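Local coordinates for D-methionine-binding lipoprotein MetQ (Escherichia coli, PDB 4YAH) that serves as the substrate-binding component of an ATP-driven ABC transporter for D-methionine, holding methionine between two lobes, at residues 30-35 / 242-246; 41-45 / 259-263; 66-70 / 202-208; 106-110 / 250-256. Residue numbers count along the deposited sequence, not the author numbering.

In the fold
Three of the four contacts, interactions 1, 2 and 4, belong to the lobe built on the six-stranded sheet, where the C-terminal helices 241-250 and 253-262 pack back on strand 32-38, helix 41-57 and strand 103-111. Interactions 1 and 4 reach that same sheet, their centres about 15 Å apart, and meet where V243 packs on V106. Interactions 2 and 4 share helix 253-262, about 12 Å between centres, V45 touching V255 and A259 touching F110. Interaction 3 crosses to the lobe of the five-stranded sheet; E42 of interaction 2 meets T204 there. Thus 1, 2 and 4 hold the late helices on one lobe, while 3 joins both lobes at the methionine site.

Interaction 1: 30-35 / 242-246; sequences PNHIKV and NVKKF
Strand 32-35, preceded by loop residues P30 and N31, packs against helix 242-246, the two axes 9.3 Å apart at closest approach and crossing at -61°. Register is set by I33 opposite N242, CA to CA 6.6 Å. N242, chi1 m, points at the strand: ND2 donates to the carbonyl O of P30 at 2.9 Å (165°), while OD1 takes a water 2.7 Å away that also sits 2.9 Å from N31 OD1. V243 turns sideways, its CG2 4.1 Å from CD1 of I33, which is extended (t, t). K245 reaches out with NZ 2.7 Å from that same water; a second water lies 2.8 Å from both K245 NZ and N31 OD1. N31 ND2 goes elsewhere, to G58. For F246 (chi1 t), V35 CG2 sits 3.9 Å from the ring centroid, a CH-pi contact, and F246 CB lies 4.5 Å from I33 CD1. Apolar contacts beside water-bridged polar groups: this is a helix covering one sheet face, as in the alpha/beta lobes of periplasmic binding proteins.

Interaction 2: 41-45 / 259-263; sequences AEQQV and ANKVF
Three residues, F263, V45 and V262, carry most of this helix-to-helix contact, in which the first turn of helix 41-57 meets the last turn of helix 253-262. Both backbones are helical, with V45 N bonded to A41 O (3.1 Å) and F263 N to A259 O (2.9 Å); F263 is the first residue to leave helical angles, at phi/psi -96/10. Set the register by V45 opposite A259, CA to CA 5.8 Å, and A41 opposite V262, 6.6 Å. F263, chi1 m, starts sideways but swings its ring to the other helix: CZ lies 3.5 Å from A41 CB and 3.9 Å from E42 CG, which sits at the ring edge. V45, chi1 t, points toward the other helix, and its CG2 packs against three residues, 3.8 Å from F263 CE2, 3.9 Å from A259 CB and 4.0 Å from V262 CG1. V262, chi1 p, sends CG2 to within 3.7 Å of both A41 CB and Q44 OE1 at the more open side. A41, with only a methyl side chain, is consistent with the close approach. E42 points its CB away from this apolar seam; its OE1 hydrogen-bonds T204 OG1 and, weakly, MET N. The C-terminal helix thus backs the helix that carries a wall residue of the methionine pocket.

Interaction 3: 66-70 / 202-208; sequences FNDYV and NTTYASQ. With MET (methionine), chain B.
Y69 is sandwiched: CE of the bound methionine lies over one face of its ring and Y205 CE1 over the opposite face. This is the ligand cleft of a two-lobed periplasmic binding protein, where the loop 66-70, after strand 60-66, faces the short helix 203-206 of the other lobe. The nearest CA pair is N67 and Y205, 8.6 Å, so side chains do the bridging. Y69 (chi1 m) reaches across and donates from OH to T204 OG1 at 2.9 Å; T204 in turn bonds E42. The rings of Y69 and Y205 lie obliquely, centroids 5.0 Å apart and planes at 56°, with Y69 CZ 3.3 Å from Y205 CE1. Y205 OH approaches D68 CA to 3.4 Å. D68 (chi1 p) turns back to its own loop, OD2 accepting from V70 N at 2.8 Å and from L71 N, which caps the helix to follow. N202, at the N-cap position with chi1 m and CB toward 66-70, hydrogen-bonds MET OXT through ND2 at 2.8 Å (167°). At the outer rim N67, chi1 t, accepts from Q208 NE2 through OD1 at 2.8 Å, and one water joins N67 ND2 (3.1 Å) to Q208 OE1 (2.9 Å).

Interaction 4: 106-110 / 250-256; sequences VGNTF and YQSDEVY
F110 is the bump, and the notch between the end of helix 241-250 and the start of helix 253-262 is the hollow. After Y250, Q251 centres an inverse gamma turn (-82/64), and S252 N-caps the next helix, its OG weakly taking V255 N at 3.4 Å. Across from it runs strand 103-111, here residues 106-110, with T109 and Q251 in register, CA to CA 6.7 Å. F110, chi1 m, pushes its ring into the notch made by three side chains: CE2 lies 3.7 Å from Y250 CE2, CZ 3.9 Å from V255 CG1, and CE1 3.7 Å from Y256 CD1. Beside it T109 (chi1 p) seats its methyl on the Y250 ring face, CG2 3.8 Å from the centroid, a CH-pi contact. Q251, chi1 m, brings NE2 to the strand, 3.8 Å from G107 CA, where a CB would crowd it, and donates to N108 O at 3.0 Å (158°). The contact is mainly apolar and aromatic, and that one hydrogen bond fixes the turn's position on the strand.

Interaction 1: 30-35 / 242-246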
loop_
_atom_site.group_PDB
_atom_site.type_symbol
_atom_site.label_atom_id
_atom_site.label_comp_id
_atom_site.label_asym_id
_atom_site.label_seq_id
_atom_site.Cartn_x
_atom_site.Cartn_y
_atom_site.Cartn_z
ATOM N N PRO A 30 -27.288 -7.118 -12.257
ATOM C CA PRO A 30 -27.434 -6.063 -11.251
ATOM C C PRO A 30 -27.067 -6.493 -9.829
ATOM O O PRO A 30 -27.101 -5.663 -8.913
ATOM C CB PRO A 30 -28.921 -5.698 -11.340
ATOM C CG PRO A 30 -29.583 -6.880 -11.909
ATOM C CD PRO A 30 -28.595 -7.546 -12.810
ATOM N N ASN A 31 -26.736 -7.763 -9.643
ATOM C CA ASN A 31 -26.350 -8.241 -8.328
ATOM C C ASN A 31 -24.892 -8.662 -8.296
ATOM O O ASN A 31 -24.488 -9.408 -7.418
ATOM C CB ASN A 31 -27.218 -9.400 -7.891
ATOM C CG ASN A 31 -27.043 -9.714 -6.433
ATOM O OD1 ASN A 31 -27.048 -8.816 -5.589
ATOM N ND2 ASN A 31 -26.820 -10.980 -6.126
ATOM N N HIS A 32 -24.125 -8.167 -9.261
ATOM C CA HIS A 32 -22.725 -8.550 -9.438
ATOM C C HIS A 32 -21.833 -7.319 -9.448
ATOM O O HIS A 32 -22.173 -6.319 -10.074
ATOM C CB HIS A 32 -22.566 -9.314 -10.747
ATOM C CG HIS A 32 -21.190 -9.830 -10.993
ATOM N ND1 HIS A 32 -20.745 -11.030 -10.477
ATOM C CD2 HIS A 32 -20.169 -9.335 -11.731
ATOM C CE1 HIS A 32 -19.501 -11.239 -10.869
ATOM N NE2 HIS A 32 -19.129 -10.226 -11.634
ATOM N N ILE A 33 -20.693 -7.380 -8.746
ATOM C CA ILE A 33 -19.719 -6.303 -8.794
ATOM C C ILE A 33 -18.312 -6.897 -8.880
ATOM O O ILE A 33 -18.019 -7.876 -8.221
ATOM C CB ILE A 33 -19.852 -5.363 -7.557
ATOM C CG1 ILE A 33 -18.896 -4.178 -7.654
ATOM C CG2 ILE A 33 -19.633 -6.123 -6.263
ATOM C CD1 ILE A 33 -19.083 -3.155 -6.536
ATOM N N LYS A 34 -17.477 -6.316 -9.730
ATOM C CA LYS A 34 -16.078 -6.741 -9.849
ATOM C C LYS A 34 -15.190 -5.757 -9.083
ATOM O O LYS A 34 -15.256 -4.548 -9.327
ATOM C CB LYS A 34 -15.646 -6.803 -11.314
ATOM C CG LYS A 34 -16.343 -7.883 -12.163
ATOM C CD LYS A 34 -15.679 -7.993 -13.510
ATOM C CE LYS A 34 -16.315 -9.091 -14.351
ATOM N NZ LYS A 34 -15.593 -9.301 -15.638
ATOM N N VAL A 35 -14.361 -6.275 -8.176
ATOM C CA VAL A 35 -13.467 -5.435 -7.375
ATOM C C VAL A 35 -12.025 -5.862 -7.559
ATOM O O VAL A 35 -11.698 -7.025 -7.352
ATOM C CB VAL A 35 -13.811 -5.489 -5.889
ATOM C CG1 VAL A 35 -12.965 -4.488 -5.110
ATOM C CG2 VAL A 35 -15.297 -5.190 -5.659
ATOM N N ASN A 242 -24.471 -1.356 -5.255
ATOM C CA ASN A 242 -23.575 -2.489 -5.017
ATOM C C ASN A 242 -22.254 -2.017 -4.440
ATOM O O ASN A 242 -21.647 -2.731 -3.662
ATOM C CB ASN A 242 -23.332 -3.295 -6.283
ATOM C CG ASN A 242 -24.563 -4.052 -6.706
ATOM O OD1 ASN A 242 -25.493 -4.217 -5.913
ATOM N ND2 ASN A 242 -24.566 -4.539 -7.931
ATOM N N VAL A 243 -21.834 -0.815 -4.820
ATOM C CA VAL A 243 -20.631 -0.202 -4.255
ATOM C C VAL A 243 -20.844 0.025 -2.763
ATOM O O VAL A 243 -19.985 -0.316 -1.942
ATOM C CB VAL A 243 -20.306 1.126 -4.958
ATOM C CG1 VAL A 243 -19.234 1.930 -4.193
ATOM C CG2 VAL A 243 -19.863 0.858 -6.388
ATOM N N LYS A 244 -21.999 0.586 -2.406
ATOM C CA LYS A 244 -22.290 0.886 -1.008
ATOM C C LYS A 244 -22.281 -0.401 -0.198
ATOM O O LYS A 244 -21.744 -0.440 0.914
ATOM C CB LYS A 244 -23.635 1.590 -0.857
ATOM C CG LYS A 244 -23.685 2.978 -1.456
ATOM C CD LYS A 244 -25.085 3.587 -1.224
ATOM C CE LYS A 244 -25.399 4.660 -2.223
ATOM N NZ LYS A 244 -26.772 5.223 -2.012
ATOM N N LYS A 245 -22.846 -1.463 -0.766
ATOM C CA LYS A 245 -22.878 -2.744 -0.084
ATOM C C LYS A 245 -21.476 -3.296 0.137
ATOM O O LYS A 245 -21.175 -3.827 1.203
ATOM C CB LYS A 245 -23.683 -3.763 -0.882
ATOM C CG LYS A 245 -25.178 -3.553 -0.829
ATOM C CD LYS A 245 -25.849 -4.604 -1.690
ATOM C CE LYS A 245 -27.340 -4.486 -1.624
ATOM N NZ LYS A 245 -27.973 -5.227 -2.744
ATOM N N PHE A 246 -20.636 -3.202 -0.883
ATOM C CA PHE A 246 -19.298 -3.753 -0.776
ATOM C C PHE A 246 -18.523 -2.996 0.300
ATOM O O PHE A 246 -17.778 -3.575 1.088
ATOM C CB PHE A 246 -18.556 -3.676 -2.099
ATOM C CG PHE A 246 -17.170 -4.188 -2.009
ATOM C CD1 PHE A 246 -16.950 -5.534 -1.843
ATOM C CD2 PHE A 246 -16.095 -3.326 -2.025
ATOM C CE1 PHE A 246 -15.672 -6.031 -1.726
ATOM C CE2 PHE A 246 -14.799 -3.824 -1.900
ATOM C CZ PHE A 246 -14.602 -5.172 -1.760
HETATM O O HOH W 1 -27.500 -5.938 -5.275
HETATM O O HOH W 2 -27.337 -7.926 -2.919
#

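Interaction 2: 41-45 / 259-263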
loop_
_atom_site.group_PDB
_atom_site.type_symbol
_atom_site.label_atom_id
_atom_site.label_comp_id
_atom_site.label_asym_id
_atom_site.label_seq_id
_atom_site.Cartn_x
_atom_site.Cartn_y
_atom_site.Cartn_z
ATOM N N ALA A 41 -1.828 -11.213 0.889
ATOM C CA ALA A 41 -2.628 -11.092 2.083
ATOM C C ALA A 41 -3.800 -10.144 1.859
ATOM O O ALA A 41 -4.839 -10.313 2.482
ATOM C CB ALA A 41 -1.788 -10.624 3.234
ATOM N N GLU A 42 -3.645 -9.155 0.981
ATOM C CA GLU A 42 -4.748 -8.216 0.743
ATOM C C GLU A 42 -5.896 -8.943 0.040
ATOM O O GLU A 42 -7.067 -8.680 0.315
ATOM C CB GLU A 42 -4.299 -6.992 -0.065
ATOM C CG GLU A 42 -3.387 -6.058 0.763
ATOM C CD GLU A 42 -3.038 -4.741 0.090
ATOM O OE1 GLU A 42 -2.052 -4.099 0.521
ATOM O OE2 GLU A 42 -3.731 -4.322 -0.850
ATOM N N GLN A 43 -5.573 -9.870 -0.852
ATOM C CA GLN A 43 -6.604 -10.689 -1.481
ATOM C C GLN A 43 -7.322 -11.541 -0.439
ATOM O O GLN A 43 -8.539 -11.699 -0.499
ATOM C CB GLN A 43 -6.011 -11.585 -2.567
ATOM C CG GLN A 43 -7.062 -12.442 -3.265
ATOM C CD GLN A 43 -6.462 -13.471 -4.192
ATOM O OE1 GLN A 43 -5.277 -13.417 -4.519
ATOM N NE2 GLN A 43 -7.281 -14.423 -4.621
ATOM N N GLN A 44 -6.572 -12.095 0.509
ATOM C CA GLN A 44 -7.183 -12.903 1.561
ATOM C C GLN A 44 -8.203 -12.078 2.345
ATOM O O GLN A 44 -9.281 -12.559 2.657
ATOM C CB GLN A 44 -6.133 -13.458 2.517
ATOM C CG GLN A 44 -5.127 -14.390 1.882
ATOM C CD GLN A 44 -4.026 -14.756 2.861
ATOM O OE1 GLN A 44 -4.302 -15.066 4.025
ATOM N NE2 GLN A 44 -2.775 -14.687 2.411
ATOM N N VAL A 45 -7.851 -10.837 2.670
ATOM C CA VAL A 45 -8.749 -9.971 3.428
ATOM C C VAL A 45 -9.977 -9.666 2.579
ATOM O O VAL A 45 -11.093 -9.663 3.079
ATOM C CB VAL A 45 -8.027 -8.679 3.856
ATOM C CG1 VAL A 45 -8.967 -7.703 4.538
ATOM C CG2 VAL A 45 -6.874 -9.028 4.800
ATOM N N ALA A 259 -7.682 -9.247 8.875
ATOM C CA ALA A 259 -6.515 -8.434 8.564
ATOM C C ALA A 259 -5.533 -8.381 9.722
ATOM O O ALA A 259 -4.312 -8.403 9.523
ATOM C CB ALA A 259 -6.939 -7.034 8.177
ATOM N N ASN A 260 -6.057 -8.301 10.935
ATOM C CA ASN A 260 -5.197 -8.144 12.098
ATOM C C ASN A 260 -4.379 -9.408 12.305
ATOM O O ASN A 260 -3.227 -9.360 12.744
ATOM C CB ASN A 260 -6.028 -7.819 13.336
ATOM C CG ASN A 260 -5.176 -7.654 14.584
ATOM O OD1 ASN A 260 -4.279 -6.806 14.637
ATOM N ND2 ASN A 260 -5.456 -8.462 15.594
ATOM N N LYS A 261 -4.980 -10.532 11.955
ATOM C CA LYS A 261 -4.303 -11.817 12.029
ATOM C C LYS A 261 -3.220 -11.924 10.958
ATOM O O LYS A 261 -2.037 -12.067 11.273
ATOM C CB LYS A 261 -5.316 -12.948 11.875
ATOM C CG LYS A 261 -4.777 -14.329 12.202
ATOM C CD LYS A 261 -4.279 -14.412 13.639
ATOM C CE LYS A 261 -4.363 -15.834 14.186
ATOM N NZ LYS A 261 -3.760 -16.840 13.263
ATOM N N VAL A 262 -3.612 -11.836 9.692
ATOM C CA VAL A 262 -2.664 -12.094 8.614
ATOM C C VAL A 262 -1.563 -11.034 8.551
ATOM O O VAL A 262 -0.446 -11.352 8.156
ATOM C CB VAL A 262 -3.370 -12.198 7.244
ATOM C CG1 VAL A 262 -3.868 -10.855 6.774
ATOM C CG2 VAL A 262 -2.418 -12.814 6.204
ATOM N N PHE A 263 -1.842 -9.793 8.969
ATOM C CA PHE A 263 -0.806 -8.754 8.949
ATOM C C PHE A 263 -0.122 -8.599 10.312
ATOM O O PHE A 263 0.618 -7.644 10.530
ATOM C CB PHE A 263 -1.392 -7.407 8.488
ATOM C CG PHE A 263 -1.773 -7.392 7.040
ATOM C CD1 PHE A 263 -0.802 -7.452 6.063
ATOM C CD2 PHE A 263 -3.113 -7.328 6.648
ATOM C CE1 PHE A 263 -1.138 -7.464 4.722
ATOM C CE2 PHE A 263 -3.458 -7.334 5.308
ATOM C CZ PHE A 263 -2.477 -7.399 4.342
#

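Interaction 3: 66-70 / 202-208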
loop_
_atom_site.group_PDB
_atom_site.type_symbol
_atom_site.label_atom_id
_atom_site.label_comp_id
_atom_site.label_asym_id
_atom_site.label_seq_id
_atom_site.Cartn_x
_atom_site.Cartn_y
_atom_site.Cartn_z
ATOM N N PHE A 66 -4.615 -8.482 -9.130
ATOM C CA PHE A 66 -3.512 -7.780 -9.779
ATOM C C PHE A 66 -2.271 -7.986 -8.918
ATOM O O PHE A 66 -2.390 -8.346 -7.749
ATOM C CB PHE A 66 -3.808 -6.278 -9.913
ATOM C CG PHE A 66 -4.995 -5.961 -10.775
ATOM C CD1 PHE A 66 -4.825 -5.682 -12.118
ATOM C CD2 PHE A 66 -6.275 -5.952 -10.246
ATOM C CE1 PHE A 66 -5.927 -5.398 -12.922
ATOM C CE2 PHE A 66 -7.369 -5.681 -11.040
ATOM C CZ PHE A 66 -7.194 -5.397 -12.373
ATOM N N ASN A 67 -1.094 -7.763 -9.488
ATOM C CA ASN A 67 0.138 -7.722 -8.702
ATOM C C ASN A 67 0.948 -6.488 -9.047
ATOM O O ASN A 67 2.171 -6.524 -9.101
ATOM C CB ASN A 67 0.985 -8.971 -8.918
ATOM C CG ASN A 67 2.090 -9.088 -7.892
ATOM O OD1 ASN A 67 1.885 -8.768 -6.726
ATOM N ND2 ASN A 67 3.276 -9.505 -8.328
ATOM N N ASP A 68 0.260 -5.382 -9.274
ATOM C CA ASP A 68 0.916 -4.113 -9.496
ATOM C C ASP A 68 -0.033 -3.003 -9.107
ATOM O O ASP A 68 -1.217 -3.249 -8.844
ATOM C CB ASP A 68 1.329 -3.964 -10.950
ATOM C CG ASP A 68 0.159 -3.559 -11.838
ATOM O OD1 ASP A 68 -0.759 -4.384 -11.990
ATOM O OD2 ASP A 68 0.150 -2.422 -12.357
ATOM N N TYR A 69 0.481 -1.781 -9.098
ATOM C CA TYR A 69 -0.269 -0.637 -8.626
ATOM C C TYR A 69 -0.781 0.260 -9.754
ATOM O O TYR A 69 -1.407 1.289 -9.489
ATOM C CB TYR A 69 0.615 0.187 -7.697
ATOM C CG TYR A 69 0.828 -0.353 -6.294
ATOM C CD1 TYR A 69 -0.041 -1.258 -5.718
ATOM C CD2 TYR A 69 1.875 0.121 -5.523
ATOM C CE1 TYR A 69 0.128 -1.679 -4.420
ATOM C CE2 TYR A 69 2.055 -0.295 -4.231
ATOM C CZ TYR A 69 1.196 -1.178 -3.681
ATOM O OH TYR A 69 1.413 -1.568 -2.384
ATOM N N VAL A 70 -0.518 -0.123 -11.000
ATOM C CA VAL A 70 -0.918 0.691 -12.151
ATOM C C VAL A 70 -2.174 0.134 -12.825
ATOM O O VAL A 70 -3.164 0.853 -13.034
ATOM C CB VAL A 70 0.243 0.778 -13.161
ATOM C CG1 VAL A 70 -0.165 1.559 -14.424
ATOM C CG2 VAL A 70 1.459 1.435 -12.481
ATOM N N ASN A 202 6.210 -1.945 0.744
ATOM C CA ASN A 202 4.804 -1.952 1.102
ATOM C C ASN A 202 4.404 -3.294 1.679
ATOM O O ASN A 202 4.766 -4.335 1.162
ATOM C CB ASN A 202 3.913 -1.661 -0.111
ATOM C CG ASN A 202 4.263 -0.363 -0.800
ATOM O OD1 ASN A 202 5.117 -0.329 -1.689
ATOM N ND2 ASN A 202 3.590 0.718 -0.410
ATOM N N THR A 203 3.601 -3.267 2.724
ATOM C CA THR A 203 3.170 -4.498 3.353
ATOM C C THR A 203 2.416 -5.406 2.385
ATOM O O THR A 203 2.464 -6.620 2.552
ATOM C CB THR A 203 2.332 -4.180 4.580
ATOM O OG1 THR A 203 3.103 -3.327 5.431
ATOM C CG2 THR A 203 1.970 -5.436 5.341
ATOM N N THR A 204 1.776 -4.811 1.369
ATOM C CA THR A 204 1.173 -5.542 0.234
ATOM C C THR A 204 2.088 -6.657 -0.275
ATOM O O THR A 204 1.699 -7.813 -0.401
ATOM C CB THR A 204 0.915 -4.616 -0.971
ATOM O OG1 THR A 204 0.215 -3.435 -0.560
ATOM C CG2 THR A 204 0.116 -5.335 -2.044
ATOM N N TYR A 205 3.316 -6.256 -0.579
ATOM C CA TYR A 205 4.297 -7.138 -1.196
ATOM C C TYR A 205 5.193 -7.830 -0.171
ATOM O O TYR A 205 5.561 -8.980 -0.384
ATOM C CB TYR A 205 5.099 -6.339 -2.231
ATOM C CG TYR A 205 4.194 -5.739 -3.303
ATOM C CD1 TYR A 205 3.956 -4.373 -3.360
ATOM C CD2 TYR A 205 3.578 -6.558 -4.246
ATOM C CE1 TYR A 205 3.110 -3.830 -4.324
ATOM C CE2 TYR A 205 2.724 -6.025 -5.222
ATOM C CZ TYR A 205 2.506 -4.658 -5.249
ATOM O OH TYR A 205 1.677 -4.109 -6.216
ATOM N N ALA A 206 5.508 -7.172 0.948
ATOM C CA ALA A 206 6.239 -7.834 2.038
ATOM C C ALA A 206 5.507 -9.089 2.502
ATOM O O ALA A 206 6.116 -10.127 2.782
ATOM C CB ALA A 206 6.423 -6.884 3.199
ATOM N N SER A 207 4.184 -9.008 2.544
ATOM C CA SER A 207 3.383 -10.126 3.023
ATOM C C SER A 207 3.428 -11.321 2.053
ATOM O O SER A 207 3.175 -12.449 2.452
ATOM C CB SER A 207 1.933 -9.692 3.237
ATOM O OG SER A 207 1.296 -9.497 1.994
ATOM N N GLN A 208 3.743 -11.073 0.787
ATOM C CA GLN A 208 3.837 -12.153 -0.193
ATOM C C GLN A 208 4.974 -13.120 0.120
ATOM O O GLN A 208 4.893 -14.290 -0.241
ATOM C CB GLN A 208 4.017 -11.591 -1.598
ATOM C CG GLN A 208 2.800 -10.803 -2.095
ATOM C CD GLN A 208 2.997 -10.259 -3.490
ATOM O OE1 GLN A 208 4.088 -10.336 -4.048
ATOM N NE2 GLN A 208 1.946 -9.683 -4.054
HETATM N N MET B . -1.211 -1.039 0.464
HETATM C CA MET B . -0.226 -0.031 0.071
HETATM C C MET B . 0.263 0.694 1.302
HETATM O O MET B . -0.574 1.138 2.094
HETATM C CB MET B . -0.833 0.969 -0.917
HETATM C CG MET B . 0.167 1.941 -1.524
HETATM S SD MET B . -0.563 3.122 -2.678
HETATM C CE MET B . -0.855 2.058 -4.091
HETATM O OXT MET B . 1.485 0.858 1.490
HETATM O O HOH W 3 5.598 -9.242 -6.311
#

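Interaction 4: 106-110 / 250-256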
loop_
_atom_site.group_PDB
_atom_site.type_symbol
_atom_site.label_atom_id
_atom_site.label_comp_id
_atom_site.label_asym_id
_atom_site.label_seq_id
_atom_site.Cartn_x
_atom_site.Cartn_y
_atom_site.Cartn_z
ATOM N N VAL A 106 -14.648 5.956 -1.916
ATOM C CA VAL A 106 -15.968 5.713 -1.365
ATOM C C VAL A 106 -15.899 5.055 -0.001
ATOM O O VAL A 106 -16.921 4.706 0.584
ATOM C CB VAL A 106 -16.839 4.836 -2.319
ATOM C CG1 VAL A 106 -17.081 5.579 -3.640
ATOM C CG2 VAL A 106 -16.201 3.473 -2.576
ATOM N N GLY A 107 -14.694 4.914 0.546
ATOM C CA GLY A 107 -14.562 4.352 1.872
ATOM C C GLY A 107 -13.112 4.036 2.206
ATOM O O GLY A 107 -12.342 3.701 1.299
ATOM N N ASN A 108 -12.766 4.140 3.490
ATOM C CA ASN A 108 -11.446 3.748 3.987
ATOM C C ASN A 108 -11.381 2.279 4.324
ATOM O O ASN A 108 -12.359 1.701 4.771
ATOM C CB ASN A 108 -11.080 4.528 5.250
ATOM C CG ASN A 108 -10.987 5.999 5.023
ATOM O OD1 ASN A 108 -10.801 6.468 3.902
ATOM N ND2 ASN A 108 -11.091 6.756 6.113
ATOM N N THR A 109 -10.200 1.692 4.176
ATOM C CA THR A 109 -9.974 0.325 4.614
ATOM C C THR A 109 -8.970 0.376 5.769
ATOM O O THR A 109 -9.344 0.798 6.872
ATOM C CB THR A 109 -9.515 -0.579 3.439
ATOM O OG1 THR A 109 -8.312 -0.067 2.853
ATOM C CG2 THR A 109 -10.614 -0.647 2.355
ATOM N N PHE A 110 -7.711 -0.008 5.530
ATOM C CA PHE A 110 -6.705 -0.024 6.596
ATOM C C PHE A 110 -5.521 0.886 6.314
ATOM O O PHE A 110 -5.184 1.150 5.157
ATOM C CB PHE A 110 -6.175 -1.448 6.840
ATOM C CG PHE A 110 -7.253 -2.443 7.139
ATOM C CD1 PHE A 110 -7.759 -2.573 8.423
ATOM C CD2 PHE A 110 -7.766 -3.243 6.134
ATOM C CE1 PHE A 110 -8.764 -3.485 8.697
ATOM C CE2 PHE A 110 -8.784 -4.158 6.401
ATOM C CZ PHE A 110 -9.275 -4.278 7.686
ATOM N N TYR A 250 -16.785 -4.666 3.572
ATOM C CA TYR A 250 -15.356 -4.564 3.849
ATOM C C TYR A 250 -15.117 -3.933 5.229
ATOM O O TYR A 250 -14.234 -4.355 5.991
ATOM C CB TYR A 250 -14.688 -3.746 2.756
ATOM C CG TYR A 250 -13.202 -4.018 2.565
ATOM C CD1 TYR A 250 -12.743 -4.622 1.409
ATOM C CD2 TYR A 250 -12.272 -3.666 3.525
ATOM C CE1 TYR A 250 -11.397 -4.869 1.205
ATOM C CE2 TYR A 250 -10.914 -3.912 3.326
ATOM C CZ TYR A 250 -10.493 -4.524 2.169
ATOM O OH TYR A 250 -9.152 -4.785 1.948
ATOM N N GLN A 251 -15.891 -2.895 5.536
ATOM C CA GLN A 251 -15.776 -2.196 6.806
ATOM C C GLN A 251 -16.536 -2.942 7.908
ATOM O O GLN A 251 -17.521 -2.433 8.467
ATOM C CB GLN A 251 -16.303 -0.769 6.659
ATOM C CG GLN A 251 -15.581 0.022 5.594
ATOM C CD GLN A 251 -16.081 1.457 5.498
ATOM O OE1 GLN A 251 -17.214 1.761 5.887
ATOM N NE2 GLN A 251 -15.238 2.347 4.974
ATOM N N SER A 252 -16.071 -4.151 8.212
ATOM C CA SER A 252 -16.745 -5.015 9.174
ATOM C C SER A 252 -15.745 -5.601 10.144
ATOM O O SER A 252 -14.563 -5.695 9.834
ATOM C CB SER A 252 -17.503 -6.131 8.458
ATOM O OG SER A 252 -16.627 -6.991 7.730
ATOM N N ASP A 253 -16.223 -5.994 11.316
ATOM C CA ASP A 253 -15.357 -6.613 12.313
ATOM C C ASP A 253 -14.712 -7.883 11.769
ATOM O O ASP A 253 -13.556 -8.166 12.061
ATOM C CB ASP A 253 -16.140 -6.939 13.588
ATOM C CG ASP A 253 -16.592 -5.695 14.338
ATOM O OD1 ASP A 253 -15.963 -4.627 14.172
ATOM O OD2 ASP A 253 -17.573 -5.790 15.105
ATOM N N GLU A 254 -15.450 -8.637 10.963
ATOM C CA GLU A 254 -14.938 -9.886 10.427
ATOM C C GLU A 254 -13.708 -9.618 9.562
ATOM O O GLU A 254 -12.708 -10.335 9.636
ATOM C CB GLU A 254 -16.030 -10.593 9.626
ATOM C CG GLU A 254 -15.772 -12.053 9.373
ATOM C CD GLU A 254 -16.994 -12.766 8.836
ATOM O OE1 GLU A 254 -18.123 -12.304 9.116
ATOM O OE2 GLU A 254 -16.827 -13.784 8.130
ATOM N N VAL A 255 -13.768 -8.548 8.778
ATOM C CA VAL A 255 -12.674 -8.213 7.883
ATOM C C VAL A 255 -11.498 -7.689 8.709
ATOM O O VAL A 255 -10.346 -8.056 8.450
ATOM C CB VAL A 255 -13.120 -7.191 6.801
ATOM C CG1 VAL A 255 -11.928 -6.645 6.032
ATOM C CG2 VAL A 255 -14.073 -7.832 5.835
ATOM N N TYR A 256 -11.770 -6.857 9.710
ATOM C CA TYR A 256 -10.695 -6.357 10.551
ATOM C C TYR A 256 -9.965 -7.505 11.233
ATOM O O TYR A 256 -8.733 -7.538 11.284
ATOM C CB TYR A 256 -11.200 -5.384 11.626
ATOM C CG TYR A 256 -10.123 -5.122 12.644
ATOM C CD1 TYR A 256 -9.029 -4.330 12.326
ATOM C CD2 TYR A 256 -10.163 -5.714 13.898
ATOM C CE1 TYR A 256 -8.013 -4.111 13.234
ATOM C CE2 TYR A 256 -9.153 -5.501 14.819
ATOM C CZ TYR A 256 -8.082 -4.697 14.481
ATOM O OH TYR A 256 -7.067 -4.479 15.388
#